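Kunitz-type conkunitzin-S1 (Conus striatus, PDB 6Q6C) blocks voltage-activated potassium channels of the Shaker family with nanomolar potency, as a venom neurotoxin built on the Kunitz (BPTI-type) fold. Local coordinates at residues A[8-13]-A[41-46]. The protein carries 1 engineered substitution. Sequence-based numbering, arbitrary orientation.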
ATOM      1  N   ASP A   8       0.796  -8.961   1.091  1.00 22.77           N
ATOM      2  CA  ASP A   8       1.842  -9.533   0.201  1.00 25.68           C
ATOM      3  C   ASP A   8       1.639  -9.085  -1.244  1.00 22.67           C
ATOM      4  O   ASP A   8       2.490  -9.446  -2.040  1.00 25.20           O
ATOM      5  CB  ASP A   8       1.852 -11.048   0.322  1.00 31.75           C
ATOM      6  CG  ASP A   8       2.257 -11.521   1.716  1.00 43.89           C
ATOM      7  OD1 ASP A   8       2.935 -10.766   2.484  1.00 42.29           O
ATOM      8  OD2 ASP A   8       1.865 -12.593   2.055  1.00 69.66           O
ATOM      9  N   LEU A   9       0.641  -8.263  -1.528  1.00 19.06           N
ATOM     10  CA  LEU A   9       0.444  -7.826  -2.916  1.00 18.35           C
ATOM     11  C   LEU A   9       1.516  -6.809  -3.300  1.00 18.38           C
ATOM     12  O   LEU A   9       1.978  -6.038  -2.476  1.00 18.99           O
ATOM     13  CB  LEU A   9      -0.944  -7.217  -3.079  1.00 19.30           C
ATOM     14  CG  LEU A   9      -2.138  -8.166  -2.926  1.00 22.03           C
ATOM     15  CD1 LEU A   9      -3.411  -7.377  -2.886  1.00 23.06           C
ATOM     16  CD2 LEU A   9      -2.209  -9.195  -4.038  1.00 28.93           C
ATOM     17  N   PRO A  10       1.904  -6.750  -4.577  1.00 18.97           N
ATOM     18  CA  PRO A  10       2.904  -5.774  -5.021  1.00 19.73           C
ATOM     19  C   PRO A  10       2.360  -4.364  -4.912  1.00 18.37           C
ATOM     20  O   PRO A  10       1.162  -4.114  -5.095  1.00 20.51           O
ATOM     21  CB  PRO A  10       3.164  -6.170  -6.489  1.00 21.22           C
ATOM     22  CG  PRO A  10       1.960  -6.941  -6.909  1.00 27.13           C
ATOM     23  CD  PRO A  10       1.372  -7.569  -5.669  1.00 22.74           C
ATOM     24  N   ALA A  11       3.264  -3.391  -4.775  1.00 16.73           N
ATOM     25  CA  ALA A  11       2.893  -1.983  -4.993  1.00 17.19           C
ATOM     26  C   ALA A  11       2.335  -1.862  -6.407  1.00 17.18           C
ATOM     27  O   ALA A  11       3.022  -2.262  -7.360  1.00 19.42           O
ATOM     28  CB  ALA A  11       4.087  -1.090  -4.742  1.00 18.22           C
ATOM     29  N   ASP A  12       1.227  -1.133  -6.572  1.00 17.74           N
ATOM     30  CA  ASP A  12       0.546  -1.013  -7.880  1.00 17.24           C
ATOM     31  C   ASP A  12       0.101   0.427  -8.073  1.00 18.40           C
ATOM     32  O   ASP A  12      -0.789   0.876  -7.377  1.00 18.37           O
ATOM     33  CB  ASP A  12      -0.620  -1.993  -7.949  1.00 20.50           C
ATOM     34  CG  ASP A  12      -1.370  -2.056  -9.240  1.00 23.76           C
ATOM     35  OD1 ASP A  12      -1.205  -1.192 -10.077  1.00 23.81           O
ATOM     36  OD2 ASP A  12      -2.124  -3.072  -9.394  1.00 30.33           O
ATOM     37  N   SER A  13       0.735   1.146  -8.980  1.00 17.75           N
ATOM     38  CA  SER A  13       0.394   2.577  -9.196  1.00 17.20           C
ATOM     39  C   SER A  13      -0.958   2.725  -9.887  1.00 18.25           C
ATOM     40  O   SER A  13      -1.457   3.868  -9.917  1.00 20.16           O
ATOM     41  CB  SER A  13       1.469   3.275  -9.982  1.00 19.73           C
ATOM     42  OG  SER A  13       1.612   2.698 -11.255  1.00 24.84           O
ATOM     43  N   GLY A  41      -7.630   1.714 -10.193  1.00 27.58           N
ATOM     44  CA  GLY A  41      -7.053   0.482 -10.738  1.00 27.58           C
ATOM     45  C   GLY A  41      -5.902  -0.057  -9.931  1.00 32.10           C
ATOM     46  O   GLY A  41      -5.069  -0.881 -10.448  1.00 41.29           O
ATOM     47  N   GLY A  42      -5.884   0.226  -8.659  1.00 33.75           N
ATOM     48  CA  GLY A  42      -4.786  -0.405  -7.904  1.00 32.22           C
ATOM     49  C   GLY A  42      -5.080  -1.817  -7.413  1.00 25.31           C
ATOM     50  O   GLY A  42      -5.816  -2.621  -7.994  1.00 29.67           O
ATOM     51  N   ASN A  43      -4.460  -2.124  -6.288  1.00 20.13           N
ATOM     52  CA  ASN A  43      -4.818  -3.306  -5.491  1.00 20.62           C
ATOM     53  C   ASN A  43      -4.977  -2.898  -4.037  1.00 21.23           C
ATOM     54  O   ASN A  43      -4.897  -1.733  -3.721  1.00 21.57           O
ATOM     55  CB  ASN A  43      -3.851  -4.412  -5.789  1.00 19.79           C
ATOM     56  CG  ASN A  43      -2.465  -4.200  -5.215  1.00 19.22           C
ATOM     57  OD1 ASN A  43      -2.283  -3.506  -4.204  1.00 19.71           O
ATOM     58  ND2 ASN A  43      -1.485  -4.824  -5.874  1.00 21.19           N
ATOM     59  N   GLU A  44      -5.284  -3.863  -3.195  1.00 20.47           N
ATOM     60  CA  GLU A  44      -5.644  -3.593  -1.785  1.00 21.90           C
ATOM     61  C   GLU A  44      -4.429  -3.225  -0.926  1.00 18.88           C
ATOM     62  O   GLU A  44      -4.632  -2.817   0.188  1.00 20.04           O
ATOM     63  CB  GLU A  44      -6.362  -4.818  -1.254  1.00 24.97           C
ATOM     64  CG  GLU A  44      -7.787  -4.924  -1.773  1.00 30.49           C
ATOM     65  CD  GLU A  44      -8.328  -6.316  -1.484  1.00 44.09           C
ATOM     66  OE1 GLU A  44      -7.525  -7.292  -1.384  1.00 58.01           O
ATOM     67  OE2 GLU A  44      -9.532  -6.436  -1.350  1.00 69.82           O
ATOM     68  N   ASN A  45      -3.192  -3.381  -1.395  1.00 19.74           N
ATOM     69  CA  ASN A  45      -2.011  -3.012  -0.599  1.00 18.12           C
ATOM     70  C   ASN A  45      -1.759  -1.514  -0.780  1.00 18.01           C
ATOM     71  O   ASN A  45      -0.828  -1.123  -1.469  1.00 18.15           O
ATOM     72  CB  ASN A  45      -0.817  -3.869  -0.939  1.00 17.86           C
ATOM     73  CG  ASN A  45       0.302  -3.665   0.037  1.00 18.71           C
ATOM     74  OD1 ASN A  45       0.197  -2.904   0.990  1.00 17.11           O
ATOM     75  ND2 ASN A  45       1.418  -4.316  -0.237  1.00 17.88           N
ATOM     76  N   ASN A  46      -2.706  -0.720  -0.320  1.00 19.08           N
ATOM     77  CA  ASN A  46      -2.809   0.707  -0.702  1.00 17.66           C
ATOM     78  C   ASN A  46      -3.501   1.407   0.439  1.00 17.65           C
ATOM     79  O   ASN A  46      -4.696   1.163   0.626  1.00 21.08           O
ATOM     80  CB  ASN A  46      -3.552   0.772  -2.034  1.00 18.05           C
ATOM     81  CG  ASN A  46      -3.701   2.191  -2.536  1.00 19.16           C
ATOM     82  OD1 ASN A  46      -3.749   3.103  -1.747  1.00 21.87           O
ATOM     83  ND2 ASN A  46      -3.671   2.346  -3.857  1.00 19.46           N
TER
HETATM   84  O   HOH W   1      -2.605   0.049  -5.455  1.00 18.22           O
HETATM   85  O   HOH W   2      -0.520  -1.294  -4.192  1.00 19.07           O
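With CG set between its own backbone N and carbonyl carbon (chi1 72°), N43 turns its carboxamide toward the 8-13 segment and meets the peptide oxygen of P10, while N45, with CG anti to its backbone N (chi1 -170°), reaches the oxygen of L9. Two asparagine side chains thus take two consecutive carbonyls of an irregular chain. N43 ND2 donates to P10 O over 2.8 Å, lying in the plane of that carbonyl; N45 ND2 donates to L9 O over 2.9 Å, its hydrogen aimed nearly straight at the oxygen (166°) although the donor is tilted from the carbonyl plane. The rest of the N43 amide is put to use as well: OD1 accepts from the backbone N of N45 at 3.0 Å, closing an Asx turn which, with a water on OD1 and the bond from ND2 to P10 O, is consistent with this flip of the carboxamide. The buried N45 amide is held from its other end, where OD1 accepts from the backbone N of Y25 in strand 20-26.

Van der Waals contacts flank these bonds. L9 CB lies 3.7 Å from N43 ND2 and 4.0 Å from N45 CB, and D12 CB comes within 3.6 Å of N43 ND2. D12 OD1 accepts from the backbone N of G14, just beyond the segment.

Two waters extend the match: one accepts from D12 N and probably donates to N43 OD1 and N45 O, the other accepts from N43 N and N46 ND2 and probably donates to D12 O. Neither segment of this Kunitz domain, one preceding strand 20-26 and the other leading to helix 50-58, is a regular strand, and no backbone-to-backbone hydrogen bond or salt bridge joins them; cohesion probably rests largely on directed hydrogen bonds between neutral groups.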